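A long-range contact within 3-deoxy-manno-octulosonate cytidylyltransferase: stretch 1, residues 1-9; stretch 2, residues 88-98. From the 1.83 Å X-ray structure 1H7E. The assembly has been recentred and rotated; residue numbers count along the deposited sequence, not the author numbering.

Stretch 1 1-9: SKAVIVIPA
Stretch 2 88-98: EADIYINLQGD

On the face carrying Ala3, Ile5, Ile91 and Ile93, the three isoleucines are all m,t; Ile5 CG1 lies 4.0 Å from Ile93 CB, Ile5 CG2 reaches Leu95 CG (3.9 Å; Leu95 m,t), and Ala3 CB sits 4.1 Å from Ile91 CB. On the other face Val4 (m) packs its CG1 on Ala89 CB (3.7 Å), and its CG2, itself 3.9 Å from Ala89 CB, lies obliquely to the Tyr92 ring, 3.6 Å from CD2 (Tyr92 chi1 m, chi2 82°). Register sets which side chains share a face: Ala3 pairs with Ile91, Val4 with Tyr92, Ile5 with Ile93 and Val6 with Asn94 (CA-CA 4.6, 5.2, 4.7 and 5.1 Å).

Strands 3-8 and 91-94 run parallel, axes 4.7 Å apart at closest and crossing at -29°; 828 Å² is buried between the stretches. Extended backbones (phi/psi -130/151 at Val4, -109/127 at Ile93) let stretch 1 alternate donor and acceptor: Val4 N to Ile91 O (3.0 Å), Ile93 N to Val4 O (2.9 Å), Val6 N to Ile93 O (2.8 Å, nearly linear at 178°) and Leu95 N to Val6 O (3.1 Å).

At the polar edge, Lys2 O accepts from both Asp90 N (2.8 Å) and Ile91 N (3.1 Å), while Lys2 N donates to Asp90 OD2 (2.8 Å; Asp90 chi1 m). The all-t Lys2 side chain carries NZ to Glu88 O (3.1 Å). A long salt bridge joins Ser1 N to Asp90 OD2 (3.9 Å).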

# COMPACT_ATOMS: atom_id res chain seq x y z
N SER A 1 -26.07 4.61 17.80
CA SER A 1 -25.16 3.71 17.04
C SER A 1 -25.21 2.27 17.57
O SER A 1 -24.55 1.94 18.56
CB SER A 1 -23.72 4.23 17.08
OG SER A 1 -23.16 4.31 15.77
N LYS A 2 -26.02 1.43 16.93
CA LYS A 2 -26.16 0.04 17.34
C LYS A 2 -25.09 -0.80 16.64
O LYS A 2 -24.88 -0.69 15.43
CB LYS A 2 -27.54 -0.48 16.97
CG LYS A 2 -27.83 -1.88 17.45
CD LYS A 2 -29.17 -2.35 16.89
CE LYS A 2 -29.47 -3.79 17.26
NZ LYS A 2 -30.68 -4.33 16.56
N ALA A 3 -24.42 -1.63 17.42
CA ALA A 3 -23.39 -2.49 16.88
C ALA A 3 -23.72 -3.92 17.19
O ALA A 3 -24.24 -4.21 18.27
CB ALA A 3 -22.05 -2.14 17.52
N VAL A 4 -23.45 -4.81 16.25
CA VAL A 4 -23.67 -6.24 16.48
C VAL A 4 -22.42 -7.02 16.08
O VAL A 4 -21.62 -6.57 15.24
CB VAL A 4 -24.90 -6.81 15.71
CG1 VAL A 4 -26.17 -5.98 16.03
CG2 VAL A 4 -24.64 -6.89 14.23
N ILE A 5 -22.20 -8.14 16.72
CA ILE A 5 -21.06 -8.99 16.40
C ILE A 5 -21.59 -10.20 15.66
O ILE A 5 -22.56 -10.82 16.10
CB ILE A 5 -20.30 -9.46 17.65
CG1 ILE A 5 -19.54 -8.29 18.26
CG2 ILE A 5 -19.39 -10.64 17.31
CD1 ILE A 5 -18.91 -8.62 19.59
N VAL A 6 -20.98 -10.51 14.52
CA VAL A 6 -21.37 -11.67 13.73
C VAL A 6 -20.17 -12.61 13.68
O VAL A 6 -19.05 -12.19 13.37
CB VAL A 6 -21.80 -11.29 12.28
CG1 VAL A 6 -22.13 -12.54 11.49
CG2 VAL A 6 -23.00 -10.37 12.31
N ILE A 7 -20.40 -13.87 14.02
CA ILE A 7 -19.35 -14.87 14.03
C ILE A 7 -19.63 -15.91 12.96
O ILE A 7 -20.56 -16.71 13.10
CB ILE A 7 -19.28 -15.60 15.39
CG1 ILE A 7 -19.07 -14.60 16.54
CG2 ILE A 7 -18.16 -16.65 15.39
CD1 ILE A 7 -19.39 -15.19 17.90
N PRO A 8 -18.89 -15.88 11.83
CA PRO A 8 -19.08 -16.85 10.74
C PRO A 8 -18.57 -18.19 11.27
O PRO A 8 -17.45 -18.27 11.78
CB PRO A 8 -18.13 -16.34 9.65
CG PRO A 8 -18.02 -14.89 9.93
CD PRO A 8 -17.92 -14.84 11.44
N ALA A 9 -19.37 -19.24 11.16
CA ALA A 9 -18.95 -20.53 11.67
C ALA A 9 -19.37 -21.66 10.76
O ALA A 9 -20.43 -22.26 10.96
CB ALA A 9 -19.50 -20.75 13.08
N GLU A 88 -30.56 -5.79 11.67
CA GLU A 88 -30.29 -4.37 11.59
C GLU A 88 -29.24 -3.85 12.59
O GLU A 88 -29.28 -4.20 13.77
CB GLU A 88 -31.60 -3.59 11.73
CG GLU A 88 -31.42 -2.07 11.63
CD GLU A 88 -32.71 -1.30 11.81
OE1 GLU A 88 -33.67 -1.84 12.40
OE2 GLU A 88 -32.75 -0.13 11.35
N ALA A 89 -28.33 -3.01 12.11
CA ALA A 89 -27.27 -2.43 12.93
C ALA A 89 -26.60 -1.33 12.13
O ALA A 89 -26.75 -1.24 10.92
CB ALA A 89 -26.25 -3.49 13.34
N ASP A 90 -25.92 -0.42 12.82
CA ASP A 90 -25.20 0.65 12.15
C ASP A 90 -23.76 0.15 11.91
O ASP A 90 -23.14 0.54 10.93
CB ASP A 90 -25.16 1.88 13.04
CG ASP A 90 -26.55 2.41 13.38
OD1 ASP A 90 -27.35 2.57 12.44
OD2 ASP A 90 -26.84 2.64 14.58
N ILE A 91 -23.26 -0.70 12.82
CA ILE A 91 -21.90 -1.24 12.75
C ILE A 91 -21.88 -2.74 12.94
O ILE A 91 -22.42 -3.25 13.92
CB ILE A 91 -21.01 -0.61 13.86
CG1 ILE A 91 -20.87 0.90 13.64
CG2 ILE A 91 -19.64 -1.31 13.90
CD1 ILE A 91 -20.33 1.65 14.83
N TYR A 92 -21.26 -3.46 12.01
CA TYR A 92 -21.17 -4.92 12.08
C TYR A 92 -19.72 -5.30 12.30
O TYR A 92 -18.84 -4.87 11.55
CB TYR A 92 -21.64 -5.56 10.78
CG TYR A 92 -23.09 -5.30 10.45
CD1 TYR A 92 -23.47 -4.11 9.83
CD2 TYR A 92 -24.08 -6.24 10.76
CE1 TYR A 92 -24.81 -3.85 9.55
CE2 TYR A 92 -25.43 -5.99 10.48
CZ TYR A 92 -25.78 -4.80 9.88
OH TYR A 92 -27.10 -4.53 9.58
N ILE A 93 -19.47 -6.13 13.30
CA ILE A 93 -18.13 -6.59 13.61
C ILE A 93 -18.09 -8.05 13.22
O ILE A 93 -18.95 -8.85 13.62
CB ILE A 93 -17.81 -6.43 15.11
CG1 ILE A 93 -17.76 -4.96 15.46
CG2 ILE A 93 -16.47 -7.12 15.46
CD1 ILE A 93 -17.81 -4.70 16.93
N ASN A 94 -17.11 -8.41 12.40
CA ASN A 94 -16.98 -9.78 11.94
C ASN A 94 -15.80 -10.41 12.68
O ASN A 94 -14.67 -9.98 12.50
CB ASN A 94 -16.72 -9.77 10.44
CG ASN A 94 -17.12 -11.06 9.76
OD1 ASN A 94 -18.23 -11.57 9.96
ND2 ASN A 94 -16.23 -11.59 8.91
N LEU A 95 -16.10 -11.36 13.56
CA LEU A 95 -15.09 -12.09 14.34
C LEU A 95 -14.91 -13.46 13.74
O LEU A 95 -15.87 -14.08 13.31
CB LEU A 95 -15.58 -12.34 15.76
CG LEU A 95 -15.53 -11.28 16.83
CD1 LEU A 95 -15.75 -11.97 18.17
CD2 LEU A 95 -14.18 -10.60 16.83
N GLN A 96 -13.70 -14.01 13.81
CA GLN A 96 -13.46 -15.35 13.29
C GLN A 96 -13.92 -16.43 14.28
O GLN A 96 -13.63 -16.35 15.48
CB GLN A 96 -11.99 -15.51 12.90
CG GLN A 96 -11.58 -14.60 11.74
CD GLN A 96 -12.65 -14.57 10.63
OE1 GLN A 96 -12.91 -15.59 9.98
NE2 GLN A 96 -13.28 -13.41 10.44
N GLY A 97 -14.64 -17.43 13.78
CA GLY A 97 -15.16 -18.48 14.64
C GLY A 97 -14.12 -19.47 15.11
O GLY A 97 -14.45 -20.39 15.87
N ASP A 98 -12.87 -19.28 14.68
CA ASP A 98 -11.77 -20.19 15.06
C ASP A 98 -10.64 -19.58 15.90
O ASP A 98 -9.55 -20.16 16.00
CB ASP A 98 -11.21 -20.92 13.81
CG ASP A 98 -10.60 -19.98 12.77
OD1 ASP A 98 -10.59 -18.74 12.98
OD2 ASP A 98 -10.13 -20.47 11.73